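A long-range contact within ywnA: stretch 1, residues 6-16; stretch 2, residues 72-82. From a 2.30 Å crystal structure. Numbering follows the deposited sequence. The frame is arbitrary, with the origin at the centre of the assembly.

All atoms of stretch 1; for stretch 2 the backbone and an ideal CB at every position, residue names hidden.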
# COMPACT_ATOMS: atom_id res chain seq x y z
N SER A 6 -2.18 -4.29 8.92
CA SER A 6 -1.87 -2.85 9.09
C SER A 6 -1.99 -2.39 10.55
O SER A 6 -2.90 -2.80 11.27
CB SER A 6 -2.80 -2.01 8.20
OG SER A 6 -4.16 -2.38 8.39
N ARG A 7 -1.06 -1.54 10.97
CA ARG A 7 -1.02 -1.01 12.33
C ARG A 7 -1.99 0.15 12.46
O ARG A 7 -2.30 0.60 13.57
CB ARG A 7 0.39 -0.51 12.66
CG ARG A 7 1.52 -1.44 12.26
CD ARG A 7 2.88 -0.90 12.74
NE ARG A 7 3.97 -1.80 12.35
CZ ARG A 7 5.21 -1.71 12.83
NH1 ARG A 7 5.52 -0.77 13.72
NH2 ARG A 7 6.15 -2.57 12.42
N LEU A 8 -2.45 0.64 11.32
CA LEU A 8 -3.36 1.78 11.26
C LEU A 8 -4.70 1.34 11.84
O LEU A 8 -5.29 2.02 12.69
CB LEU A 8 -3.53 2.19 9.80
CG LEU A 8 -4.00 3.59 9.44
CD1 LEU A 8 -4.92 3.46 8.25
CD2 LEU A 8 -4.71 4.26 10.58
N ALA A 9 -5.17 0.20 11.36
CA ALA A 9 -6.42 -0.34 11.83
C ALA A 9 -6.33 -0.53 13.34
O ALA A 9 -7.15 0.00 14.11
CB ALA A 9 -6.69 -1.67 11.15
N VAL A 10 -5.32 -1.27 13.79
CA VAL A 10 -5.18 -1.49 15.23
C VAL A 10 -5.09 -0.17 15.97
O VAL A 10 -5.64 -0.02 17.07
CB VAL A 10 -3.94 -2.39 15.53
CG1 VAL A 10 -3.59 -2.35 16.99
CG2 VAL A 10 -4.25 -3.84 15.12
N ALA A 11 -4.42 0.81 15.37
CA ALA A 11 -4.32 2.10 16.03
C ALA A 11 -5.70 2.76 16.10
O ALA A 11 -6.01 3.45 17.06
CB ALA A 11 -3.33 3.00 15.31
N ILE A 12 -6.53 2.52 15.09
CA ILE A 12 -7.88 3.09 15.06
C ILE A 12 -8.81 2.47 16.12
O ILE A 12 -9.50 3.19 16.85
CB ILE A 12 -8.52 2.92 13.67
CG1 ILE A 12 -7.63 3.56 12.59
CG2 ILE A 12 -9.87 3.60 13.64
CD1 ILE A 12 -7.47 5.05 12.73
N HIS A 13 -8.83 1.14 16.22
CA HIS A 13 -9.66 0.49 17.24
C HIS A 13 -9.29 1.05 18.59
O HIS A 13 -10.15 1.42 19.39
CB HIS A 13 -9.40 -1.01 17.26
CG HIS A 13 -10.15 -1.75 16.21
ND1 HIS A 13 -11.50 -1.98 16.29
CD2 HIS A 13 -9.75 -2.26 15.02
CE1 HIS A 13 -11.91 -2.60 15.19
NE2 HIS A 13 -10.86 -2.78 14.40
N ILE A 14 -7.99 1.11 18.84
CA ILE A 14 -7.49 1.60 20.10
C ILE A 14 -8.02 3.00 20.36
O ILE A 14 -8.58 3.27 21.43
CB ILE A 14 -5.96 1.61 20.10
CG1 ILE A 14 -5.45 0.17 20.06
CG2 ILE A 14 -5.43 2.33 21.29
CD1 ILE A 14 -3.94 0.04 19.90
N LEU A 15 -7.84 3.89 19.39
CA LEU A 15 -8.31 5.25 19.57
C LEU A 15 -9.81 5.33 19.75
O LEU A 15 -10.28 6.11 20.55
CB LEU A 15 -7.88 6.10 18.38
CG LEU A 15 -6.37 6.31 18.35
CD1 LEU A 15 -5.98 7.02 17.06
CD2 LEU A 15 -5.94 7.11 19.56
N SER A 16 -10.55 4.52 19.01
CA SER A 16 -12.01 4.52 19.14
C SER A 16 -12.44 4.29 20.58
O SER A 16 -13.16 5.09 21.16
CB SER A 16 -12.62 3.44 18.26
OG SER A 16 -12.41 3.75 16.89
N UNK A 72 -6.92 13.25 11.94
CA UNK A 72 -6.99 12.63 10.63
C UNK A 72 -6.38 11.25 10.65
O UNK A 72 -5.48 10.98 11.44
CB UNK A 72 -6.29 13.50 9.58
N UNK A 73 -6.86 10.37 9.78
CA UNK A 73 -6.29 9.04 9.73
C UNK A 73 -4.83 9.16 9.30
O UNK A 73 -3.95 8.48 9.83
CB UNK A 73 -7.08 8.14 8.78
N UNK A 74 -4.55 10.04 8.35
CA UNK A 74 -3.19 10.25 7.89
C UNK A 74 -2.34 10.58 9.12
O UNK A 74 -1.25 10.03 9.30
CB UNK A 74 -3.12 11.36 6.84
N UNK A 75 -2.86 11.45 9.97
CA UNK A 75 -2.17 11.85 11.20
C UNK A 75 -1.85 10.62 12.04
O UNK A 75 -0.77 10.52 12.64
CB UNK A 75 -3.02 12.84 12.00
N UNK A 76 -2.78 9.67 12.07
CA UNK A 76 -2.60 8.43 12.83
C UNK A 76 -1.55 7.57 12.16
O UNK A 76 -0.68 7.00 12.82
CB UNK A 76 -3.92 7.66 12.95
N UNK A 77 -1.66 7.47 10.84
CA UNK A 77 -0.75 6.69 10.03
C UNK A 77 0.72 6.96 10.33
O UNK A 77 1.46 6.06 10.71
CB UNK A 77 -1.03 6.96 8.55
N UNK A 78 1.15 8.21 10.14
CA UNK A 78 2.54 8.57 10.38
C UNK A 78 3.02 8.16 11.76
O UNK A 78 4.11 7.62 11.90
CB UNK A 78 2.73 10.08 10.20
N UNK A 79 2.20 8.42 12.77
CA UNK A 79 2.57 8.06 14.14
C UNK A 79 2.90 6.58 14.28
O UNK A 79 3.74 6.22 15.09
CB UNK A 79 1.44 8.43 15.10
N UNK A 80 2.24 5.72 13.51
CA UNK A 80 2.50 4.29 13.59
C UNK A 80 3.15 3.77 12.31
O UNK A 80 3.29 2.56 12.10
CB UNK A 80 1.20 3.53 13.87
N UNK A 81 3.55 4.71 11.46
CA UNK A 81 4.19 4.42 10.17
C UNK A 81 5.57 3.79 10.33
O UNK A 81 6.42 4.32 11.05
CB UNK A 81 4.31 5.70 9.35
N UNK A 82 5.79 2.66 9.65
CA UNK A 82 7.07 1.96 9.70
C UNK A 82 8.21 2.80 9.12
O UNK A 82 8.77 2.48 8.07
CB UNK A 82 6.97 0.63 8.95

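Position 72 lies just before a helix, with phi/psi of -80/151 and nothing of stretch 1 near its CB. Such an N-cap favours a short side chain that can accept from a free backbone NH: serine, threonine, aspartate or asparagine. It is Ser72, whose OG accepts from the backbone N of 75 at 2.9 Å, a capping bond.

At 73 the CB points sideways, 4.9 Å from Leu8 CD2 and 5.0 Å from Ile12 CD1. A branched or flexible apolar chain could reach these methyls. The residue is Leu73, and its CD2 lies 3.7 Å from Ile12 CD1.

Position 74 points away from stretch 1, which sets no demand; it is Leu74. Position 75 is also out of reach, but a carboxylate in the first turn suits the helix, and Glu75 OE1 accepts a weak hydrogen bond from Ser72 N at 3.4 Å.

The CB of 76 points toward stretch 1, with Leu8 CD2 at 4.2 Å, Ile12 CD1 at 4.4 Å and Leu15 CD1 at 4.6 Å. This is a wholly apolar hollow with little depth left, so a compact side chain such as valine, alanine or perhaps isoleucine suits it. Val76 fits as a knob among Leu8, Ala11, Ile12 and Leu15. Val76 CG1 is 3.7 Å from Ala11 CB, and both methyls of Val76 come near Leu15 CD1, CG2 at 4.0 Å.

At 77 the CB points sideways, 4.6 Å from Leu8 CG, so a large side chain could lie alongside the leucine; leucine, methionine or an aromatic would serve. The residue is Tyr77, and Leu8 CG lies at the edge of its ring, 4.4 Å from Tyr77 CD1.

Positions 78 and 79 find nothing of stretch 1 near their CB atoms, so many residues would do; they are Arg78 and Ala79.

The CB of 80 points toward stretch 1, 4.3 Å from Arg7 CB and 4.8 Å from Ala11 CB. The small alanine leaves room for a modest apolar group, such as valine, isoleucine or leucine. Val80 sets CG1 4.0 Å from Ala11 CB, and CG2 approaches Leu8 CA at 4.4 Å.

Position 81 points away and is Gln81; Gln81 NE2 donates a weak hydrogen bond to Tyr77 OH, 2.8 Å away.

At 82 the CB is 4.8 Å from Arg7 NH2. An acidic side chain would suit the charge, but a flexible aliphatic stem could also lie against the guanidinium. Lys82 takes the second course: CG lies over one guanidinium face, 3.5 Å from Arg7 NH2, although its NZ lies only 3.7 Å from that same NH2, a juxtaposition of like charges.

Stretch 2 (72-82) SLLEVYRAVQK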
# COMPACT_ATOMS: atom_id res chain seq x y z
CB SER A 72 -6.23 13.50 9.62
OG SER A 72 -4.87 13.60 9.99
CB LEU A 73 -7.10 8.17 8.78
CG LEU A 73 -8.56 7.97 9.21
CD1 LEU A 73 -9.13 6.70 8.60
CD2 LEU A 73 -8.65 7.86 10.72
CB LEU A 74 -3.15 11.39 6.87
CG LEU A 74 -1.83 11.88 6.24
CD1 LEU A 74 -1.13 12.78 7.21
CD2 LEU A 74 -0.95 10.71 5.84
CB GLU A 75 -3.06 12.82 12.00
CG GLU A 75 -2.44 13.42 13.26
CD GLU A 75 -3.22 14.64 13.76
OE1 GLU A 75 -4.22 15.03 13.13
OE2 GLU A 75 -2.83 15.22 14.80
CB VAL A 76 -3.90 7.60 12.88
CG1 VAL A 76 -3.67 6.33 13.68
CG2 VAL A 76 -5.03 8.42 13.48
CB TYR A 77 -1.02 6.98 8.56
CG TYR A 77 -0.11 6.22 7.60
CD1 TYR A 77 -0.23 4.84 7.44
CD2 TYR A 77 0.84 6.90 6.83
CE1 TYR A 77 0.58 4.15 6.53
CE2 TYR A 77 1.65 6.22 5.92
CZ TYR A 77 1.51 4.85 5.77
OH TYR A 77 2.30 4.18 4.84
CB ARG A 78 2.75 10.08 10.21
CG ARG A 78 3.55 10.47 8.98
CD ARG A 78 4.04 11.91 9.09
NE ARG A 78 5.40 12.05 9.61
CZ ARG A 78 5.89 11.48 10.71
NH1 ARG A 78 5.12 10.69 11.46
NH2 ARG A 78 7.14 11.71 11.08
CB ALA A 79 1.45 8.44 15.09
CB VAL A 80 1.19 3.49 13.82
CG1 VAL A 80 0.58 3.84 15.18
CG2 VAL A 80 0.22 3.80 12.70
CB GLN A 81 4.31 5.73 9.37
CG GLN A 81 5.24 5.69 8.19
CD GLN A 81 4.78 4.73 7.12
OE1 GLN A 81 4.57 3.53 7.38
NE2 GLN A 81 4.62 5.23 5.90
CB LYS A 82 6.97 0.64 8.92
CG LYS A 82 6.16 -0.43 9.63
CD LYS A 82 5.84 -1.61 8.72
CE LYS A 82 7.09 -2.23 8.13
NZ LYS A 82 8.01 -2.73 9.18
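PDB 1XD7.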